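Local coordinates for protein putative rubredoxin reductase (Rhodopseudomonas palustris, PDB 3FG2) that probably passes electrons from NADH through its bound FAD to a ferredoxin that serves the cytochrome P450 CYP199A2, at residues Pro39-Pro44 and Leu59-Glu64; Lys47-Ser52 and Glu131-Arg136. All blocks are in the same frame, centred on the assembly; numbering follows the deposited sequence.

Contact 1. Residues Pro39-Pro44 and Leu59-Glu64. With FAD (flavin-adenine dinucleotide), chain B.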
loop_
_atom_site.group_PDB
_atom_site.type_symbol
_atom_site.label_atom_id
_atom_site.label_comp_id
_atom_site.label_asym_id
_atom_site.label_seq_id
_atom_site.Cartn_x
_atom_site.Cartn_y
_atom_site.Cartn_z
ATOM N N PRO A 39 -3.765 -16.635 2.256
ATOM C CA PRO A 39 -3.163 -15.403 1.735
ATOM C C PRO A 39 -4.187 -14.666 0.869
ATOM O O PRO A 39 -4.805 -15.268 -0.003
ATOM C CB PRO A 39 -1.977 -15.927 0.941
ATOM C CG PRO A 39 -1.530 -17.078 1.777
ATOM C CD PRO A 39 -2.836 -17.770 2.119
ATOM N N TYR A 40 -4.368 -13.369 1.105
ATOM C CA TYR A 40 -5.364 -12.611 0.357
ATOM C C TYR A 40 -4.922 -11.257 -0.196
ATOM O O TYR A 40 -3.875 -10.723 0.168
ATOM C CB TYR A 40 -6.605 -12.422 1.233
ATOM C CG TYR A 40 -6.365 -11.591 2.476
ATOM C CD1 TYR A 40 -6.594 -10.215 2.470
ATOM C CD2 TYR A 40 -5.918 -12.178 3.662
ATOM C CE1 TYR A 40 -6.393 -9.443 3.610
ATOM C CE2 TYR A 40 -5.709 -11.412 4.813
ATOM C CZ TYR A 40 -5.952 -10.044 4.776
ATOM O OH TYR A 40 -5.766 -9.271 5.899
ATOM N N GLN A 41 -5.755 -10.710 -1.076
ATOM C CA GLN A 41 -5.502 -9.427 -1.725
ATOM C C GLN A 41 -5.927 -8.250 -0.844
ATOM O O GLN A 41 -6.980 -8.285 -0.208
ATOM C CB GLN A 41 -6.278 -9.349 -3.045
ATOM C CG GLN A 41 -6.078 -10.528 -3.997
ATOM C CD GLN A 41 -7.165 -10.596 -5.066
ATOM O OE1 GLN A 41 -7.323 -9.676 -5.872
ATOM N NE2 GLN A 41 -7.928 -11.687 -5.065
ATOM N N ARG A 42 -5.111 -7.201 -0.837
ATOM C CA ARG A 42 -5.392 -6.001 -0.056
ATOM C C ARG A 42 -6.208 -4.930 -0.784
ATOM O O ARG A 42 -7.160 -4.386 -0.235
ATOM C CB ARG A 42 -4.083 -5.370 0.427
ATOM C CG ARG A 42 -3.650 -5.802 1.816
ATOM C CD ARG A 42 -3.325 -7.273 1.868
ATOM N NE ARG A 42 -3.039 -7.725 3.227
ATOM C CZ ARG A 42 -2.757 -8.986 3.540
ATOM N NH1 ARG A 42 -2.724 -9.906 2.587
ATOM N NH2 ARG A 42 -2.514 -9.336 4.798
ATOM N N PRO A 43 -5.855 -4.623 -2.038
ATOM C CA PRO A 43 -6.567 -3.599 -2.810
ATOM C C PRO A 43 -8.089 -3.584 -2.727
ATOM O O PRO A 43 -8.697 -2.519 -2.584
ATOM C CB PRO A 43 -6.065 -3.832 -4.236
ATOM C CG PRO A 43 -4.655 -4.303 -4.010
ATOM C CD PRO A 43 -4.843 -5.295 -2.874
ATOM N N PRO A 44 -8.732 -4.756 -2.820
ATOM C CA PRO A 44 -10.198 -4.793 -2.752
ATOM C C PRO A 44 -10.791 -4.435 -1.381
ATOM O O PRO A 44 -11.981 -4.135 -1.276
ATOM C CB PRO A 44 -10.523 -6.237 -3.150
ATOM C CG PRO A 44 -9.336 -6.646 -3.989
ATOM C CD PRO A 44 -8.196 -6.072 -3.207
ATOM N N LEU A 59 -11.271 -12.960 -1.566
ATOM C CA LEU A 59 -10.067 -12.171 -1.811
ATOM C C LEU A 59 -8.789 -13.016 -1.811
ATOM O O LEU A 59 -7.695 -12.495 -2.021
ATOM C CB LEU A 59 -9.941 -11.071 -0.755
ATOM C CG LEU A 59 -11.131 -10.126 -0.568
ATOM C CD1 LEU A 59 -10.796 -9.108 0.515
ATOM C CD2 LEU A 59 -11.463 -9.431 -1.882
ATOM N N MET A 60 -8.929 -14.316 -1.568
ATOM C CA MET A 60 -7.786 -15.227 -1.548
ATOM C C MET A 60 -6.987 -15.170 -2.856
ATOM O O MET A 60 -7.564 -15.054 -3.939
ATOM C CB MET A 60 -8.270 -16.664 -1.323
ATOM C CG MET A 60 -9.314 -17.127 -2.344
ATOM S SD MET A 60 -9.585 -18.927 -2.401
ATOM C CE MET A 60 -10.635 -19.183 -1.012
ATOM N N PHE A 61 -5.663 -15.247 -2.755
ATOM C CA PHE A 61 -4.817 -15.233 -3.947
ATOM C C PHE A 61 -5.120 -16.496 -4.745
ATOM O O PHE A 61 -5.548 -16.428 -5.896
ATOM C CB PHE A 61 -3.334 -15.220 -3.564
ATOM C CG PHE A 61 -2.822 -13.875 -3.132
ATOM C CD1 PHE A 61 -2.309 -13.692 -1.856
ATOM C CD2 PHE A 61 -2.824 -12.798 -4.014
ATOM C CE1 PHE A 61 -1.802 -12.452 -1.465
ATOM C CE2 PHE A 61 -2.322 -11.558 -3.634
ATOM C CZ PHE A 61 -1.809 -11.386 -2.357
ATOM N N ARG A 62 -4.882 -17.645 -4.116
ATOM C CA ARG A 62 -5.139 -18.951 -4.714
ATOM C C ARG A 62 -5.889 -19.773 -3.673
ATOM O O ARG A 62 -5.866 -19.451 -2.484
ATOM C CB ARG A 62 -3.829 -19.668 -5.068
ATOM C CG ARG A 62 -2.903 -18.897 -5.990
ATOM C CD ARG A 62 -3.553 -18.588 -7.333
ATOM N NE ARG A 62 -2.964 -17.392 -7.936
ATOM C CZ ARG A 62 -1.753 -17.338 -8.481
ATOM N NH1 ARG A 62 -0.993 -18.423 -8.514
ATOM N NH2 ARG A 62 -1.289 -16.190 -8.961
ATOM N N PRO A 63 -6.580 -20.836 -4.103
ATOM C CA PRO A 63 -7.308 -21.654 -3.130
ATOM C C PRO A 63 -6.364 -22.535 -2.311
ATOM O O PRO A 63 -5.204 -22.725 -2.671
ATOM C CB PRO A 63 -8.271 -22.455 -4.005
ATOM C CG PRO A 63 -7.503 -22.617 -5.280
ATOM C CD PRO A 63 -6.894 -21.245 -5.484
ATOM N N GLU A 64 -6.873 -23.066 -1.208
ATOM C CA GLU A 64 -6.090 -23.908 -0.314
ATOM C C GLU A 64 -5.281 -25.014 -1.005
ATOM O O GLU A 64 -4.104 -25.224 -0.695
ATOM C CB GLU A 64 -7.023 -24.509 0.737
ATOM C CG GLU A 64 -6.341 -25.388 1.763
ATOM C CD GLU A 64 -7.111 -25.443 3.068
ATOM O OE1 GLU A 64 -8.362 -25.536 3.021
ATOM O OE2 GLU A 64 -6.464 -25.398 4.141
HETATM P PA FAD B . 1.144 -7.142 3.381
HETATM O O1A FAD B . 0.673 -6.175 4.408
HETATM O O2A FAD B . 0.349 -7.513 2.350
HETATM O O5B FAD B . 1.238 -8.411 4.244
HETATM C C5B FAD B . 2.031 -8.528 5.467
HETATM C C4B FAD B . 1.557 -9.854 6.101
HETATM O O4B FAD B . 2.596 -10.267 7.067
HETATM C C3B FAD B . 0.248 -9.777 6.908
HETATM O O3B FAD B . -0.696 -10.770 6.657
HETATM C C2B FAD B . 0.759 -9.669 8.317
HETATM O O2B FAD B . -0.193 -9.991 9.283
HETATM C C1B FAD B . 1.880 -10.664 8.283
HETATM N N9A FAD B . 2.908 -10.559 9.321
HETATM C C8A FAD B . 3.405 -9.409 9.880
HETATM N N7A FAD B . 4.328 -9.641 10.806
HETATM C C5A FAD B . 4.445 -10.999 10.860
HETATM C C6A FAD B . 5.296 -11.884 11.687
HETATM N N6A FAD B . 6.153 -11.460 12.586
HETATM N N1A FAD B . 5.129 -13.234 11.450
HETATM C C2A FAD B . 4.243 -13.722 10.518
HETATM N N3A FAD B . 3.431 -12.983 9.725
HETATM C C4A FAD B . 3.567 -11.623 9.932
HETATM N N1 FAD B . -1.448 -1.003 -3.459
HETATM C C2 FAD B . -1.637 -0.772 -4.758
HETATM O O2 FAD B . -0.723 -0.761 -5.526
HETATM N N3 FAD B . -2.939 -0.529 -5.306
HETATM C C4 FAD B . -4.070 -0.528 -4.508
HETATM O O4 FAD B . -5.161 -0.323 -5.011
HETATM C C4X FAD B . -3.877 -0.784 -3.084
HETATM N N5 FAD B . -4.949 -0.804 -2.255
HETATM C C5X FAD B . -4.733 -1.058 -0.912
HETATM C C6 FAD B . -5.872 -1.090 -0.059
HETATM C C7 FAD B . -5.758 -1.343 1.293
HETATM C C7M FAD B . -7.003 -1.365 2.159
HETATM C C8 FAD B . -4.435 -1.586 1.880
HETATM C C8M FAD B . -4.235 -1.873 3.351
HETATM C C9 FAD B . -3.298 -1.553 1.045
HETATM C C9A FAD B . -3.435 -1.296 -0.341
HETATM N N10 FAD B . -2.308 -1.263 -1.265
HETATM C C10 FAD B . -2.504 -1.020 -2.595
HETATM C "C1'" FAD B . -0.959 -1.513 -0.698
HETATM C "C2'" FAD B . -0.608 -3.030 -0.783
HETATM O "O2'" FAD B . -1.631 -3.756 -0.138
HETATM C "C3'" FAD B . 0.732 -3.235 -0.106
HETATM O "O3'" FAD B . 1.735 -2.505 -0.804
HETATM C "C4'" FAD B . 1.088 -4.712 -0.104
HETATM O "O4'" FAD B . 0.073 -5.478 0.596
HETATM C "C5'" FAD B . 2.421 -4.883 0.583
HETATM O "O5'" FAD B . 2.735 -6.430 0.604
HETATM P P FAD B . 3.473 -7.015 1.774
HETATM O O1P FAD B . 3.583 -8.511 1.362
HETATM O O2P FAD B . 4.686 -6.390 2.058
HETATM O O3P FAD B . 2.667 -6.900 2.993
HETATM O O HOH W 1 -4.167 -17.639 -1.086
#

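Contact 2. Residues Lys47-Ser52 and Glu131-Arg136. With FAD (flavin-adenine dinucleotide), chain B.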
loop_
_atom_site.group_PDB
_atom_site.type_symbol
_atom_site.label_atom_id
_atom_site.label_comp_id
_atom_site.label_asym_id
_atom_site.label_seq_id
_atom_site.Cartn_x
_atom_site.Cartn_y
_atom_site.Cartn_z
ATOM N N LYS A 47 -12.208 -1.144 -1.391
ATOM C CA LYS A 47 -12.912 -0.952 -2.650
ATOM C C LYS A 47 -14.129 -1.882 -2.749
ATOM O O LYS A 47 -14.996 -1.867 -1.869
ATOM C CB LYS A 47 -11.941 -1.196 -3.814
ATOM C CG LYS A 47 -10.671 -0.350 -3.726
ATOM C CD LYS A 47 -9.691 -0.669 -4.844
ATOM C CE LYS A 47 -8.461 0.240 -4.785
ATOM N NZ LYS A 47 -7.667 0.146 -3.511
ATOM N N ALA A 48 -14.173 -2.697 -3.802
ATOM C CA ALA A 48 -15.278 -3.625 -4.035
ATOM C C ALA A 48 -15.752 -4.379 -2.802
ATOM O O ALA A 48 -16.953 -4.450 -2.550
ATOM C CB ALA A 48 -14.903 -4.623 -5.124
ATOM N N TYR A 49 -14.827 -4.941 -2.030
ATOM C CA TYR A 49 -15.231 -5.705 -0.857
ATOM C C TYR A 49 -16.251 -4.988 0.035
ATOM O O TYR A 49 -17.245 -5.580 0.453
ATOM C CB TYR A 49 -14.023 -6.109 -0.022
ATOM C CG TYR A 49 -14.402 -7.123 1.026
ATOM C CD1 TYR A 49 -14.775 -8.415 0.661
ATOM C CD2 TYR A 49 -14.475 -6.770 2.374
ATOM C CE1 TYR A 49 -15.223 -9.332 1.612
ATOM C CE2 TYR A 49 -14.919 -7.674 3.331
ATOM C CZ TYR A 49 -15.295 -8.953 2.945
ATOM O OH TYR A 49 -15.750 -9.844 3.887
ATOM N N LEU A 50 -16.008 -3.716 0.326
ATOM C CA LEU A 50 -16.920 -2.936 1.154
ATOM C C LEU A 50 -18.327 -2.901 0.566
ATOM O O LEU A 50 -19.282 -2.515 1.238
ATOM C CB LEU A 50 -16.395 -1.506 1.305
ATOM C CG LEU A 50 -15.527 -1.165 2.521
ATOM C CD1 LEU A 50 -14.771 -2.383 3.020
ATOM C CD2 LEU A 50 -14.574 -0.051 2.135
ATOM N N LYS A 51 -18.456 -3.310 -0.691
ATOM C CA LYS A 51 -19.752 -3.308 -1.363
ATOM C C LYS A 51 -20.275 -4.723 -1.612
ATOM O O LYS A 51 -21.385 -4.899 -2.102
ATOM C CB LYS A 51 -19.643 -2.593 -2.712
ATOM C CG LYS A 51 -18.870 -1.290 -2.688
ATOM C CD LYS A 51 -18.660 -0.794 -4.105
ATOM C CE LYS A 51 -17.901 0.514 -4.147
ATOM N NZ LYS A 51 -17.562 0.847 -5.557
ATOM N N SER A 52 -19.473 -5.729 -1.287
ATOM C CA SER A 52 -19.874 -7.113 -1.510
ATOM C C SER A 52 -20.752 -7.624 -0.386
ATOM O O SER A 52 -21.172 -6.864 0.483
ATOM C CB SER A 52 -18.640 -8.012 -1.627
ATOM O OG SER A 52 -17.966 -8.125 -0.384
ATOM N N GLU A 131 -10.675 -6.150 9.568
ATOM C CA GLU A 131 -11.071 -4.761 9.743
ATOM C C GLU A 131 -12.022 -4.306 8.653
ATOM O O GLU A 131 -12.939 -3.526 8.907
ATOM C CB GLU A 131 -9.831 -3.873 9.766
ATOM C CG GLU A 131 -9.016 -4.052 11.034
ATOM C CD GLU A 131 -7.650 -3.420 10.939
ATOM O OE1 GLU A 131 -6.921 -3.446 11.954
ATOM O OE2 GLU A 131 -7.301 -2.906 9.853
ATOM N N SER A 132 -11.816 -4.796 7.438
ATOM C CA SER A 132 -12.690 -4.414 6.346
ATOM C C SER A 132 -14.085 -5.010 6.567
ATOM O O SER A 132 -15.097 -4.352 6.334
ATOM C CB SER A 132 -12.108 -4.903 5.019
ATOM O OG SER A 132 -12.901 -4.478 3.924
ATOM N N GLU A 133 -14.134 -6.255 7.031
ATOM C CA GLU A 133 -15.408 -6.925 7.269
ATOM C C GLU A 133 -16.240 -6.274 8.375
ATOM O O GLU A 133 -17.464 -6.168 8.246
ATOM C CB GLU A 133 -15.186 -8.406 7.596
ATOM C CG GLU A 133 -16.472 -9.168 7.868
ATOM C CD GLU A 133 -17.468 -9.069 6.728
ATOM O OE1 GLU A 133 -18.643 -9.419 6.945
ATOM O OE2 GLU A 133 -17.089 -8.646 5.616
ATOM N N VAL A 134 -15.595 -5.840 9.456
ATOM C CA VAL A 134 -16.340 -5.201 10.541
ATOM C C VAL A 134 -16.908 -3.867 10.061
ATOM O O VAL A 134 -18.045 -3.510 10.369
ATOM C CB VAL A 134 -15.459 -4.945 11.787
ATOM C CG1 VAL A 134 -14.672 -6.195 12.139
ATOM C CG2 VAL A 134 -14.533 -3.782 11.543
ATOM N N LEU A 135 -16.115 -3.135 9.291
ATOM C CA LEU A 135 -16.546 -1.847 8.774
ATOM C C LEU A 135 -17.731 -2.053 7.830
ATOM O O LEU A 135 -18.690 -1.281 7.839
ATOM C CB LEU A 135 -15.379 -1.171 8.053
ATOM C CG LEU A 135 -15.526 0.306 7.681
ATOM C CD1 LEU A 135 -16.089 1.109 8.856
ATOM C CD2 LEU A 135 -14.157 0.835 7.277
ATOM N N ARG A 136 -17.663 -3.112 7.030
ATOM C CA ARG A 136 -18.728 -3.435 6.089
ATOM C C ARG A 136 -20.047 -3.671 6.832
ATOM O O ARG A 136 -21.109 -3.227 6.395
ATOM C CB ARG A 136 -18.355 -4.692 5.293
ATOM C CG ARG A 136 -19.313 -5.031 4.144
ATOM C CD ARG A 136 -18.917 -6.344 3.484
ATOM N NE ARG A 136 -19.215 -7.491 4.337
ATOM C CZ ARG A 136 -20.420 -8.045 4.452
ATOM N NH1 ARG A 136 -21.448 -7.564 3.762
ATOM N NH2 ARG A 136 -20.603 -9.079 5.261
HETATM P PA FAD B . 1.144 -7.142 3.381
HETATM O O1A FAD B . 0.673 -6.175 4.408
HETATM O O2A FAD B . 0.349 -7.513 2.350
HETATM O O5B FAD B . 1.238 -8.411 4.244
HETATM C C5B FAD B . 2.031 -8.528 5.467
HETATM C C4B FAD B . 1.557 -9.854 6.101
HETATM O O4B FAD B . 2.596 -10.267 7.067
HETATM C C3B FAD B . 0.248 -9.777 6.908
HETATM O O3B FAD B . -0.696 -10.770 6.657
HETATM C C2B FAD B . 0.759 -9.669 8.317
HETATM O O2B FAD B . -0.193 -9.991 9.283
HETATM C C1B FAD B . 1.880 -10.664 8.283
HETATM N N9A FAD B . 2.908 -10.559 9.321
HETATM C C8A FAD B . 3.405 -9.409 9.880
HETATM N N7A FAD B . 4.328 -9.641 10.806
HETATM C C5A FAD B . 4.445 -10.999 10.860
HETATM C C6A FAD B . 5.296 -11.884 11.687
HETATM N N6A FAD B . 6.153 -11.460 12.586
HETATM N N1A FAD B . 5.129 -13.234 11.450
HETATM C C2A FAD B . 4.243 -13.722 10.518
HETATM N N3A FAD B . 3.431 -12.983 9.725
HETATM C C4A FAD B . 3.567 -11.623 9.932
HETATM N N1 FAD B . -1.448 -1.003 -3.459
HETATM C C2 FAD B . -1.637 -0.772 -4.758
HETATM O O2 FAD B . -0.723 -0.761 -5.526
HETATM N N3 FAD B . -2.939 -0.529 -5.306
HETATM C C4 FAD B . -4.070 -0.528 -4.508
HETATM O O4 FAD B . -5.161 -0.323 -5.011
HETATM C C4X FAD B . -3.877 -0.784 -3.084
HETATM N N5 FAD B . -4.949 -0.804 -2.255
HETATM C C5X FAD B . -4.733 -1.058 -0.912
HETATM C C6 FAD B . -5.872 -1.090 -0.059
HETATM C C7 FAD B . -5.758 -1.343 1.293
HETATM C C7M FAD B . -7.003 -1.365 2.159
HETATM C C8 FAD B . -4.435 -1.586 1.880
HETATM C C8M FAD B . -4.235 -1.873 3.351
HETATM C C9 FAD B . -3.298 -1.553 1.045
HETATM C C9A FAD B . -3.435 -1.296 -0.341
HETATM N N10 FAD B . -2.308 -1.263 -1.265
HETATM C C10 FAD B . -2.504 -1.020 -2.595
HETATM C "C1'" FAD B . -0.959 -1.513 -0.698
HETATM C "C2'" FAD B . -0.608 -3.030 -0.783
HETATM O "O2'" FAD B . -1.631 -3.756 -0.138
HETATM C "C3'" FAD B . 0.732 -3.235 -0.106
HETATM O "O3'" FAD B . 1.735 -2.505 -0.804
HETATM C "C4'" FAD B . 1.088 -4.712 -0.104
HETATM O "O4'" FAD B . 0.073 -5.478 0.596
HETATM C "C5'" FAD B . 2.421 -4.883 0.583
HETATM O "O5'" FAD B . 2.735 -6.430 0.604
HETATM P P FAD B . 3.473 -7.015 1.774
HETATM O O1P FAD B . 3.583 -8.511 1.362
HETATM O O2P FAD B . 4.686 -6.390 2.058
HETATM O O3P FAD B . 2.667 -6.900 2.993
#

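Contact 1. Residues Pro39-Pro44 and Leu59-Glu64
In the FAD-binding loop between strand 29-32 and helix 64-69, Pro39-Gln41 and Leu59-Phe61 are joined by a single beta bridge, Tyr40 to Met60. Phe61 N donates to Pro39 O (2.9 Å, 167° at the hydrogen), and Gln41 N returns a bond to Leu59 O. Gln41 NE2 adds a weak bond to that same oxygen, while a water links Pro39 O to Arg62 N. The Phe61 ring lays one face on the Tyr40-Gln41 peptide, Tyr40 C sitting 3.6 Å above its plane, and receives Pro39 CB at its edge, CD1 lying 3.6 Å from that carbon. Leu59 CD2 packs on Pro44 CB.

Arg42 turns toward the cofactor. Its guanidinium is layered between FAD O2A on one face and Tyr40 CZ, 3.5 Å above the other; Arg42 NH2 comes within 3.0 Å of FAD O3B and forms a salt bridge with Glu35, which also bonds Tyr40 OH. An alanine here would probably leave the O2A phosphate oxygen and Glu35 without this positive partner and the Tyr40 ring without its cationic cover. Arg42 NH1 also bonds weakly to Tyr40 O, linking cation to bridged residue, and the guanidinium is likely to offset some diphosphate charge.

Contact 2. Residues Lys47-Ser52 and Glu131-Arg136
Tyr49, from the loop Lys47-Ser52, reaches the helix Glu131-Arg136 with one edge of its ring, from CD2 to the hydroxyl. CB points toward the helix, and CG stands anti to the backbone N (chi1 -169°), which starts the ring in that direction. At the ring, Tyr49 CD2 meets Ser132 OG, which lies at the edge near the ring plane, 3.2 Å away; that hydroxyl's strongest polar partner is Leu45 O. CE2 is the next atom along and lies near both Ser132 OG and Glu133 OE2. CZ comes up to the same carboxylate oxygen, and at the tip Tyr49 OH donates to Glu133 OE2 in a very short bond of 2.5 Å. The two side chains cross at about a right angle, with ring and carboxylate planes 62° apart.

Glu133 is itself gripped side-on by Arg136, one turn of helix further on: NH2 bonds OE1 at 2.6 Å, on its syn lone pair, while NE bonds OE2 at 2.7 Å and is nearly straight, 173° at the hydrogen. OE2 therefore receives both the tyrosine hydroxyl and an arginine N-H. The bend of Arg136 at chi3 places NE for this grip, and CD packs against Tyr49 O at 3.5 Å. Arg136 NH1 adds a weak bond to Ser52 O. Beside the ring, Leu50 CD1 approaches Ser132 OG, and the leucine also leans on Phe157 of helix 152-163.

Two residues before Tyr49, Lys47 NZ donates to FAD O4 (3.0 Å) and weakly to N5, with Glu156 as its salt-bridge partner. The paired arginine would probably keep the carboxylate ionised and favour it as acceptor for the phenol, so that a charged pair on the helix holds the loop at its tyrosine while its lysine meets the flavin.

How the contacts relate
From the N terminus, the chain leaves strand 29-32 and enters the long loop that runs to helix 64-69. Contact 1 closes that loop on itself, bringing 59-64 back to 39-44 across only 14 intervening residues. Segment 47-52 lies inside this span, but its partner, 131-136, comes much later, so the contacts cross rather than nest, and contact 2 ties the loop to helix 129-138. They also meet directly: Pro44 O and Tyr49 N are 3.1 Å apart, a probable hydrogen bond, and Leu59 CD1 packs on Tyr49 CD1. Both reach FAD, contact 1 from the adenosine ribose to the flavin, contact 2 at the flavin.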